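Mandelate racemase/muconate lactonizing enzyme (Polaromonas sp., PDB 2OG9) probably acts as an enolase-superfamily enzyme of the mandelate racemase type, a TIM-barrel isomerase likely to interconvert the enantiomers of an alpha-hydroxy acid. Local coordinates at residues W237-A251 with E272-M286. Sequence-based numbering, arbitrary orientation.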
ATOM      1  N   TRP A 237     -22.112 -17.818  13.221  1.00 19.37           N
ATOM      2  CA  TRP A 237     -21.069 -17.812  12.207  1.00 20.41           C
ATOM      3  C   TRP A 237     -21.322 -18.820  11.097  1.00 19.54           C
ATOM      4  O   TRP A 237     -22.181 -19.696  11.216  1.00 19.81           O
ATOM      5  CB  TRP A 237     -19.684 -18.083  12.831  1.00 19.00           C
ATOM      6  CG  TRP A 237     -19.452 -19.487  13.348  1.00 21.06           C
ATOM      7  CD1 TRP A 237     -19.557 -20.661  12.645  1.00 22.22           C
ATOM      8  CD2 TRP A 237     -19.019 -19.853  14.664  1.00 20.66           C
ATOM      9  NE1 TRP A 237     -19.213 -21.727  13.446  1.00 21.58           N
ATOM     10  CE2 TRP A 237     -18.880 -21.259  14.688  1.00 21.10           C
ATOM     11  CE3 TRP A 237     -18.731 -19.125  15.827  1.00 20.91           C
ATOM     12  CZ2 TRP A 237     -18.464 -21.954  15.834  1.00 21.99           C
ATOM     13  CZ3 TRP A 237     -18.318 -19.818  16.966  1.00 20.41           C
ATOM     14  CH2 TRP A 237     -18.189 -21.215  16.958  1.00 20.77           C
ATOM     15  N   ILE A 238     -20.587 -18.648  10.002  1.00 18.60           N
ATOM     16  CA  ILE A 238     -20.630 -19.555   8.866  1.00 19.43           C
ATOM     17  C   ILE A 238     -19.195 -20.071   8.844  1.00 20.91           C
ATOM     18  O   ILE A 238     -18.252 -19.315   8.602  1.00 19.48           O
ATOM     19  CB  ILE A 238     -20.972 -18.817   7.559  1.00 18.63           C
ATOM     20  CG1 ILE A 238     -22.436 -18.350   7.607  1.00 21.60           C
ATOM     21  CG2 ILE A 238     -20.716 -19.743   6.361  1.00 21.30           C
ATOM     22  CD1 ILE A 238     -22.877 -17.525   6.404  1.00 21.80           C
ATOM     23  N   GLU A 239     -19.042 -21.361   9.119  1.00 21.40           N
ATOM     24  CA  GLU A 239     -17.735 -22.003   9.219  1.00 21.38           C
ATOM     25  C   GLU A 239     -17.220 -22.693   7.954  1.00 23.46           C
ATOM     26  O   GLU A 239     -17.951 -23.430   7.291  1.00 22.10           O
ATOM     27  CB  GLU A 239     -17.800 -23.008  10.377  1.00 22.44           C
ATOM     28  CG  GLU A 239     -16.510 -23.708  10.750  1.00 25.66           C
ATOM     29  CD  GLU A 239     -16.709 -24.619  11.952  1.00 26.76           C
ATOM     30  OE1 GLU A 239     -17.543 -24.274  12.815  1.00 27.09           O
ATOM     31  OE2 GLU A 239     -16.036 -25.667  12.047  1.00 28.72           O
ATOM     32  N   GLU A 240     -15.951 -22.447   7.639  1.00 22.03           N
ATOM     33  CA  GLU A 240     -15.293 -23.043   6.480  1.00 26.56           C
ATOM     34  C   GLU A 240     -16.116 -23.022   5.195  1.00 26.19           C
ATOM     35  O   GLU A 240     -16.323 -24.060   4.568  1.00 26.25           O
ATOM     36  CB  GLU A 240     -14.905 -24.488   6.802  1.00 28.45           C
ATOM     37  CG  GLU A 240     -13.717 -24.632   7.733  1.00 35.07           C
ATOM     38  CD  GLU A 240     -12.394 -24.399   7.029  1.00 40.72           C
ATOM     39  OE1 GLU A 240     -11.446 -25.174   7.289  1.00 39.98           O
ATOM     40  OE2 GLU A 240     -12.298 -23.443   6.218  1.00 42.92           O
ATOM     41  N   PRO A 241     -16.593 -21.839   4.781  1.00 24.90           N
ATOM     42  CA  PRO A 241     -17.384 -21.794   3.549  1.00 25.06           C
ATOM     43  C   PRO A 241     -16.564 -22.155   2.311  1.00 26.18           C
ATOM     44  O   PRO A 241     -17.105 -22.663   1.330  1.00 27.59           O
ATOM     45  CB  PRO A 241     -17.885 -20.352   3.517  1.00 23.85           C
ATOM     46  CG  PRO A 241     -16.757 -19.596   4.198  1.00 23.24           C
ATOM     47  CD  PRO A 241     -16.449 -20.498   5.372  1.00 23.12           C
ATOM     48  N   LEU A 242     -15.257 -21.912   2.373  1.00 25.95           N
ATOM     49  CA  LEU A 242     -14.359 -22.181   1.247  1.00 26.39           C
ATOM     50  C   LEU A 242     -13.174 -23.057   1.634  1.00 27.12           C
ATOM     51  O   LEU A 242     -13.034 -23.450   2.788  1.00 24.64           O
ATOM     52  CB  LEU A 242     -13.817 -20.863   0.703  1.00 26.57           C
ATOM     53  CG  LEU A 242     -14.840 -19.832   0.224  1.00 28.20           C
ATOM     54  CD1 LEU A 242     -14.146 -18.494   0.006  1.00 27.88           C
ATOM     55  CD2 LEU A 242     -15.502 -20.327  -1.054  1.00 26.33           C
ATOM     56  N   ASP A 243     -12.317 -23.350   0.657  1.00 28.17           N
ATOM     57  CA  ASP A 243     -11.121 -24.139   0.915  1.00 29.29           C
ATOM     58  C   ASP A 243     -10.375 -23.437   2.048  1.00 29.37           C
ATOM     59  O   ASP A 243     -10.233 -22.212   2.045  1.00 26.36           O
ATOM     60  CB  ASP A 243     -10.219 -24.190  -0.318  1.00 32.49           C
ATOM     61  CG  ASP A 243      -8.905 -24.901  -0.044  1.00 34.88           C
ATOM     62  OD1 ASP A 243      -8.894 -26.149   0.016  1.00 39.58           O
ATOM     63  OD2 ASP A 243      -7.881 -24.211   0.130  1.00 37.65           O
ATOM     64  N   ALA A 244      -9.894 -24.217   3.008  1.00 29.13           N
ATOM     65  CA  ALA A 244      -9.179 -23.682   4.162  1.00 29.90           C
ATOM     66  C   ALA A 244      -8.042 -22.726   3.802  1.00 30.44           C
ATOM     67  O   ALA A 244      -7.680 -21.853   4.593  1.00 28.25           O
ATOM     68  CB  ALA A 244      -8.638 -24.836   5.005  1.00 30.18           C
ATOM     69  N   TYR A 245      -7.485 -22.879   2.607  1.00 30.56           N
ATOM     70  CA  TYR A 245      -6.374 -22.034   2.192  1.00 31.31           C
ATOM     71  C   TYR A 245      -6.716 -20.846   1.298  1.00 30.01           C
ATOM     72  O   TYR A 245      -5.824 -20.101   0.895  1.00 30.26           O
ATOM     73  CB  TYR A 245      -5.300 -22.908   1.538  1.00 34.88           C
ATOM     74  CG  TYR A 245      -4.604 -23.788   2.549  1.00 37.32           C
ATOM     75  CD1 TYR A 245      -3.520 -23.311   3.280  1.00 39.02           C
ATOM     76  CD2 TYR A 245      -5.093 -25.060   2.852  1.00 39.44           C
ATOM     77  CE1 TYR A 245      -2.942 -24.072   4.296  1.00 41.77           C
ATOM     78  CE2 TYR A 245      -4.523 -25.830   3.867  1.00 40.44           C
ATOM     79  CZ  TYR A 245      -3.452 -25.326   4.585  1.00 40.49           C
ATOM     80  OH  TYR A 245      -2.896 -26.062   5.604  1.00 44.47           O
ATOM     81  N   ASP A 246      -7.999 -20.660   0.999  1.00 27.40           N
ATOM     82  CA  ASP A 246      -8.423 -19.538   0.165  1.00 26.89           C
ATOM     83  C   ASP A 246      -8.633 -18.314   1.056  1.00 25.92           C
ATOM     84  O   ASP A 246      -9.759 -17.901   1.320  1.00 23.95           O
ATOM     85  CB  ASP A 246      -9.719 -19.881  -0.576  1.00 25.74           C
ATOM     86  CG  ASP A 246     -10.122 -18.806  -1.563  1.00 25.52           C
ATOM     87  OD1 ASP A 246      -9.340 -17.845  -1.733  1.00 24.19           O
ATOM     88  OD2 ASP A 246     -11.212 -18.918  -2.168  1.00 25.39           O
ATOM     89  N   HIS A 247      -7.529 -17.734   1.511  1.00 26.36           N
ATOM     90  CA  HIS A 247      -7.567 -16.577   2.401  1.00 27.28           C
ATOM     91  C   HIS A 247      -8.216 -15.337   1.788  1.00 27.07           C
ATOM     92  O   HIS A 247      -8.978 -14.634   2.458  1.00 23.25           O
ATOM     93  CB  HIS A 247      -6.146 -16.273   2.877  1.00 29.85           C
ATOM     94  CG  HIS A 247      -5.531 -17.386   3.671  1.00 31.41           C
ATOM     95  ND1 HIS A 247      -4.167 -17.558   3.788  1.00 32.73           N
ATOM     96  CD2 HIS A 247      -6.097 -18.377   4.399  1.00 31.22           C
ATOM     97  CE1 HIS A 247      -3.922 -18.606   4.551  1.00 32.24           C
ATOM     98  NE2 HIS A 247      -5.076 -19.123   4.935  1.00 31.56           N
ATOM     99  N   GLU A 248      -7.910 -15.060   0.522  1.00 26.52           N
ATOM    100  CA  GLU A 248      -8.506 -13.911  -0.151  1.00 27.39           C
ATOM    101  C   GLU A 248     -10.009 -14.125  -0.257  1.00 26.25           C
ATOM    102  O   GLU A 248     -10.791 -13.190  -0.072  1.00 23.25           O
ATOM    103  CB  GLU A 248      -7.929 -13.738  -1.557  1.00 30.13           C
ATOM    104  CG  GLU A 248      -6.583 -13.049  -1.602  1.00 35.22           C
ATOM    105  CD  GLU A 248      -6.149 -12.733  -3.023  1.00 38.40           C
ATOM    106  OE1 GLU A 248      -6.958 -12.154  -3.780  1.00 38.91           O
ATOM    107  OE2 GLU A 248      -4.995 -13.056  -3.378  1.00 41.11           O
ATOM    108  N   GLY A 249     -10.398 -15.361  -0.564  1.00 23.84           N
ATOM    109  CA  GLY A 249     -11.807 -15.694  -0.688  1.00 23.65           C
ATOM    110  C   GLY A 249     -12.557 -15.455   0.608  1.00 23.49           C
ATOM    111  O   GLY A 249     -13.622 -14.834   0.615  1.00 22.79           O
ATOM    112  N   HIS A 250     -11.998 -15.945   1.712  1.00 22.00           N
ATOM    113  CA  HIS A 250     -12.625 -15.768   3.015  1.00 21.30           C
ATOM    114  C   HIS A 250     -12.677 -14.294   3.408  1.00 18.16           C
ATOM    115  O   HIS A 250     -13.681 -13.829   3.936  1.00 18.36           O
ATOM    116  CB  HIS A 250     -11.868 -16.568   4.090  1.00 21.13           C
ATOM    117  CG  HIS A 250     -12.147 -18.039   4.060  1.00 22.62           C
ATOM    118  ND1 HIS A 250     -13.411 -18.564   4.230  1.00 27.00           N
ATOM    119  CD2 HIS A 250     -11.321 -19.099   3.894  1.00 21.45           C
ATOM    120  CE1 HIS A 250     -13.350 -19.883   4.173  1.00 23.62           C
ATOM    121  NE2 HIS A 250     -12.093 -20.232   3.969  1.00 23.55           N
ATOM    122  N   ALA A 251     -11.603 -13.557   3.146  1.00 20.01           N
ATOM    123  CA  ALA A 251     -11.562 -12.133   3.485  1.00 21.05           C
ATOM    124  C   ALA A 251     -12.649 -11.369   2.735  1.00 22.65           C
ATOM    125  O   ALA A 251     -13.271 -10.456   3.285  1.00 21.51           O
ATOM    126  CB  ALA A 251     -10.186 -11.547   3.152  1.00 22.45           C
ATOM    127  N   GLU A 272       0.682 -20.298   9.210  1.00 24.75           N
ATOM    128  CA  GLU A 272      -0.519 -20.347   8.376  1.00 25.04           C
ATOM    129  C   GLU A 272      -1.626 -19.473   8.969  1.00 24.20           C
ATOM    130  O   GLU A 272      -2.351 -18.801   8.235  1.00 23.34           O
ATOM    131  CB  GLU A 272      -1.030 -21.786   8.226  1.00 27.42           C
ATOM    132  CG  GLU A 272      -0.034 -22.753   7.587  1.00 32.15           C
ATOM    133  CD  GLU A 272      -0.674 -24.086   7.230  1.00 34.89           C
ATOM    134  OE1 GLU A 272      -1.425 -24.625   8.067  1.00 32.15           O
ATOM    135  OE2 GLU A 272      -0.425 -24.597   6.113  1.00 37.82           O
ATOM    136  N   HIS A 273      -1.759 -19.492  10.294  1.00 22.22           N
ATOM    137  CA  HIS A 273      -2.768 -18.677  10.967  1.00 21.92           C
ATOM    138  C   HIS A 273      -2.403 -17.210  10.807  1.00 22.87           C
ATOM    139  O   HIS A 273      -3.277 -16.345  10.694  1.00 22.12           O
ATOM    140  CB  HIS A 273      -2.846 -19.036  12.456  1.00 21.40           C
ATOM    141  CG  HIS A 273      -3.700 -20.230  12.739  1.00 19.83           C
ATOM    142  ND1 HIS A 273      -5.070 -20.150  12.868  1.00 18.62           N
ATOM    143  CD2 HIS A 273      -3.387 -21.542  12.861  1.00 19.17           C
ATOM    144  CE1 HIS A 273      -5.565 -21.361  13.056  1.00 20.42           C
ATOM    145  NE2 HIS A 273      -4.564 -22.224  13.056  1.00 18.92           N
ATOM    146  N   GLY A 274      -1.104 -16.936  10.792  1.00 22.87           N
ATOM    147  CA  GLY A 274      -0.649 -15.570  10.629  1.00 24.87           C
ATOM    148  C   GLY A 274      -1.056 -15.042   9.267  1.00 25.60           C
ATOM    149  O   GLY A 274      -1.453 -13.888   9.133  1.00 23.40           O
ATOM    150  N   ASP A 275      -0.972 -15.896   8.252  1.00 26.48           N
ATOM    151  CA  ASP A 275      -1.326 -15.497   6.897  1.00 28.18           C
ATOM    152  C   ASP A 275      -2.824 -15.211   6.833  1.00 26.64           C
ATOM    153  O   ASP A 275      -3.258 -14.212   6.257  1.00 25.34           O
ATOM    154  CB  ASP A 275      -0.941 -16.607   5.914  1.00 32.41           C
ATOM    155  CG  ASP A 275      -0.861 -16.115   4.481  1.00 38.15           C
ATOM    156  OD1 ASP A 275      -0.205 -15.076   4.243  1.00 39.88           O
ATOM    157  OD2 ASP A 275      -1.444 -16.774   3.592  1.00 41.95           O
ATOM    158  N   LEU A 276      -3.609 -16.091   7.446  1.00 24.80           N
ATOM    159  CA  LEU A 276      -5.058 -15.940   7.491  1.00 24.77           C
ATOM    160  C   LEU A 276      -5.406 -14.609   8.169  1.00 23.67           C
ATOM    161  O   LEU A 276      -6.259 -13.851   7.691  1.00 22.10           O
ATOM    162  CB  LEU A 276      -5.659 -17.123   8.264  1.00 28.05           C
ATOM    163  CG  LEU A 276      -7.175 -17.274   8.393  1.00 29.06           C
ATOM    164  CD1 LEU A 276      -7.512 -18.665   8.934  1.00 29.63           C
ATOM    165  CD2 LEU A 276      -7.717 -16.198   9.315  1.00 30.25           C
ATOM    166  N   ILE A 277      -4.726 -14.321   9.275  1.00 20.91           N
ATOM    167  CA  ILE A 277      -4.951 -13.091  10.032  1.00 21.86           C
ATOM    168  C   ILE A 277      -4.508 -11.861   9.239  1.00 23.15           C
ATOM    169  O   ILE A 277      -5.131 -10.807   9.325  1.00 23.52           O
ATOM    170  CB  ILE A 277      -4.200 -13.141  11.390  1.00 22.46           C
ATOM    171  CG1 ILE A 277      -4.842 -14.212  12.286  1.00 21.92           C
ATOM    172  CG2 ILE A 277      -4.220 -11.766  12.069  1.00 20.92           C
ATOM    173  CD1 ILE A 277      -4.081 -14.478  13.588  1.00 25.18           C
ATOM    174  N   ARG A 278      -3.435 -12.001   8.466  1.00 24.48           N
ATOM    175  CA  ARG A 278      -2.935 -10.894   7.656  1.00 26.19           C
ATOM    176  C   ARG A 278      -3.994 -10.498   6.622  1.00 25.78           C
ATOM    177  O   ARG A 278      -4.170  -9.319   6.317  1.00 24.12           O
ATOM    178  CB  ARG A 278      -1.635 -11.306   6.958  1.00 30.12           C
ATOM    179  CG  ARG A 278      -0.973 -10.205   6.137  1.00 34.35           C
ATOM    180  CD  ARG A 278       0.402 -10.649   5.643  1.00 35.77           C
ATOM    181  NE  ARG A 278       0.329 -11.758   4.694  1.00 38.16           N
ATOM    182  CZ  ARG A 278      -0.075 -11.641   3.432  1.00 38.68           C
ATOM    183  NH1 ARG A 278      -0.441 -10.459   2.957  1.00 40.13           N
ATOM    184  NH2 ARG A 278      -0.110 -12.706   2.643  1.00 41.68           N
ATOM    185  N   HIS A 279      -4.708 -11.491   6.094  1.00 23.43           N
ATOM    186  CA  HIS A 279      -5.759 -11.249   5.109  1.00 24.94           C
ATOM    187  C   HIS A 279      -7.070 -10.779   5.746  1.00 24.41           C
ATOM    188  O   HIS A 279      -7.983 -10.358   5.034  1.00 22.86           O
ATOM    189  CB  HIS A 279      -6.080 -12.528   4.323  1.00 26.27           C
ATOM    190  CG  HIS A 279      -5.072 -12.885   3.278  1.00 28.76           C
ATOM    191  ND1 HIS A 279      -3.818 -13.369   3.583  1.00 30.54           N
ATOM    192  CD2 HIS A 279      -5.147 -12.860   1.925  1.00 28.81           C
ATOM    193  CE1 HIS A 279      -3.166 -13.629   2.463  1.00 30.20           C
ATOM    194  NE2 HIS A 279      -3.949 -13.329   1.444  1.00 29.77           N
ATOM    195  N   ARG A 280      -7.163 -10.855   7.073  1.00 23.53           N
ATOM    196  CA  ARG A 280      -8.394 -10.501   7.781  1.00 25.38           C
ATOM    197  C   ARG A 280      -9.462 -11.440   7.211  1.00 23.57           C
ATOM    198  O   ARG A 280     -10.557 -11.026   6.842  1.00 22.10           O
ATOM    199  CB  ARG A 280      -8.768  -9.034   7.534  1.00 30.19           C
ATOM    200  CG  ARG A 280      -7.729  -8.055   8.064  1.00 36.80           C
ATOM    201  CD  ARG A 280      -8.072  -6.601   7.748  1.00 43.33           C
ATOM    202  NE  ARG A 280      -9.333  -6.181   8.356  1.00 49.59           N
ATOM    203  CZ  ARG A 280      -9.693  -4.912   8.532  1.00 51.03           C
ATOM    204  NH1 ARG A 280      -8.886  -3.930   8.150  1.00 51.29           N
ATOM    205  NH2 ARG A 280     -10.862  -4.625   9.092  1.00 51.38           N
ATOM    206  N   ALA A 281      -9.113 -12.720   7.162  1.00 21.33           N
ATOM    207  CA  ALA A 281      -9.973 -13.748   6.599  1.00 21.28           C
ATOM    208  C   ALA A 281     -10.908 -14.442   7.581  1.00 21.88           C
ATOM    209  O   ALA A 281     -11.661 -15.335   7.188  1.00 22.78           O
ATOM    210  CB  ALA A 281      -9.110 -14.788   5.893  1.00 22.68           C
ATOM    211  N   ALA A 282     -10.877 -14.048   8.848  1.00 19.50           N
ATOM    212  CA  ALA A 282     -11.750 -14.693   9.826  1.00 21.46           C
ATOM    213  C   ALA A 282     -12.172 -13.808  10.988  1.00 21.24           C
ATOM    214  O   ALA A 282     -11.347 -13.144  11.616  1.00 21.40           O
ATOM    215  CB  ALA A 282     -11.080 -15.949  10.361  1.00 21.27           C
ATOM    216  N   ASP A 283     -13.470 -13.812  11.268  1.00 19.22           N
ATOM    217  CA  ASP A 283     -14.028 -13.051  12.378  1.00 17.13           C
ATOM    218  C   ASP A 283     -13.775 -13.900  13.625  1.00 16.35           C
ATOM    219  O   ASP A 283     -13.427 -13.378  14.687  1.00 16.80           O
ATOM    220  CB  ASP A 283     -15.517 -12.838  12.143  1.00 19.95           C
ATOM    221  CG  ASP A 283     -15.783 -11.966  10.934  1.00 21.76           C
ATOM    222  OD1 ASP A 283     -15.478 -10.757  11.003  1.00 23.45           O
ATOM    223  OD2 ASP A 283     -16.273 -12.492   9.913  1.00 20.14           O
ATOM    224  N   TYR A 284     -13.958 -15.210  13.472  1.00 15.86           N
ATOM    225  CA  TYR A 284     -13.709 -16.194  14.530  1.00 16.57           C
ATOM    226  C   TYR A 284     -12.571 -17.090  14.053  1.00 16.48           C
ATOM    227  O   TYR A 284     -12.737 -17.841  13.091  1.00 18.00           O
ATOM    228  CB  TYR A 284     -14.930 -17.089  14.776  1.00 16.40           C
ATOM    229  CG  TYR A 284     -16.057 -16.459  15.566  1.00 19.24           C
ATOM    230  CD1 TYR A 284     -16.032 -16.424  16.962  1.00 20.72           C
ATOM    231  CD2 TYR A 284     -17.151 -15.897  14.916  1.00 22.16           C
ATOM    232  CE1 TYR A 284     -17.078 -15.839  17.689  1.00 23.08           C
ATOM    233  CE2 TYR A 284     -18.193 -15.313  15.625  1.00 23.48           C
ATOM    234  CZ  TYR A 284     -18.150 -15.284  17.006  1.00 25.36           C
ATOM    235  OH  TYR A 284     -19.173 -14.664  17.686  1.00 29.01           O
ATOM    236  N   LEU A 285     -11.420 -17.020  14.715  1.00 13.96           N
ATOM    237  CA  LEU A 285     -10.297 -17.866  14.336  1.00 16.77           C
ATOM    238  C   LEU A 285     -10.470 -19.192  15.076  1.00 16.82           C
ATOM    239  O   LEU A 285     -10.788 -19.206  16.270  1.00 18.19           O
ATOM    240  CB  LEU A 285      -8.969 -17.208  14.733  1.00 16.84           C
ATOM    241  CG  LEU A 285      -7.712 -17.887  14.189  1.00 19.90           C
ATOM    242  CD1 LEU A 285      -7.656 -17.721  12.668  1.00 19.58           C
ATOM    243  CD2 LEU A 285      -6.480 -17.267  14.835  1.00 19.29           C
HETATM  244  N   MSE A 286     -10.254 -20.300  14.381  1.00 16.10           N
HETATM  245  CA  MSE A 286     -10.438 -21.608  14.998  1.00 16.74           C
HETATM  246  C   MSE A 286      -9.201 -22.485  15.053  1.00 15.84           C
HETATM  247  O   MSE A 286      -9.149 -23.550  14.434  1.00 16.88           O
HETATM  248  CB  MSE A 286     -11.568 -22.349  14.282  1.00 20.12           C
HETATM  249  CG  MSE A 286     -12.863 -21.554  14.254  1.00 25.45           C
HETATM  250 SE   MSE A 286     -14.319 -22.592  13.516  1.00 50.49          SE
HETATM  251  CE  MSE A 286     -14.737 -23.716  15.063  1.00 29.06           C
TER
HETATM  252  O   HOH W   1      -3.332 -12.972  -1.060  1.00 33.36           O
HETATM  253  O   HOH W   2     -12.111  -9.162   5.419  1.00 25.67           O
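The shortest polar bond across the contact runs from His-247 ND1 to Asp-275 OD2, 2.8 Å and distinctly bent; the oxygen lies in the imidazole plane, although the nitrogen meets the carboxylate 40° out of its own. On the other oxygen, Arg-278 NH2 makes a salt bridge of 2.9 Å to Asp-275 OD1 from the syn side. Leu-276 packs over one face of the His-247 ring, its CB 4.2 Å from the centroid. His-247 CB in turn sits over the centre of the His-279 ring, 3.6 Å from the centroid, while His-279 ND1 bonds back to Asp-275 O, which fixes that ring's rotation. With an alanine at His-247, Asp-275 OD2 would probably lose this donor and a gap would open over Leu-276. Nearby, Tyr-245 OH donates to Glu-272 OE2 (2.9 Å), whose other oxygen accepts from Thr-268 N. Farther along, Trp-237 turns its edge to the face of Tyr-284, Trp-237 CE3 lying 3.7 Å from Tyr-284 CD2; CG of Trp-237 lies between the backbone N and the carbonyl carbon (chi1 70°), which swings the indole toward Tyr-284. Met-286 SE lies against the Glu-239 carboxylate, 3.5 Å from Glu-239 CD. Helix segments 247-251 and 272-278 cross at -41°, in successive beta-alpha units of the enolase-superfamily TIM barrel, with strand 261-263 between strands 238-239 and 284-285.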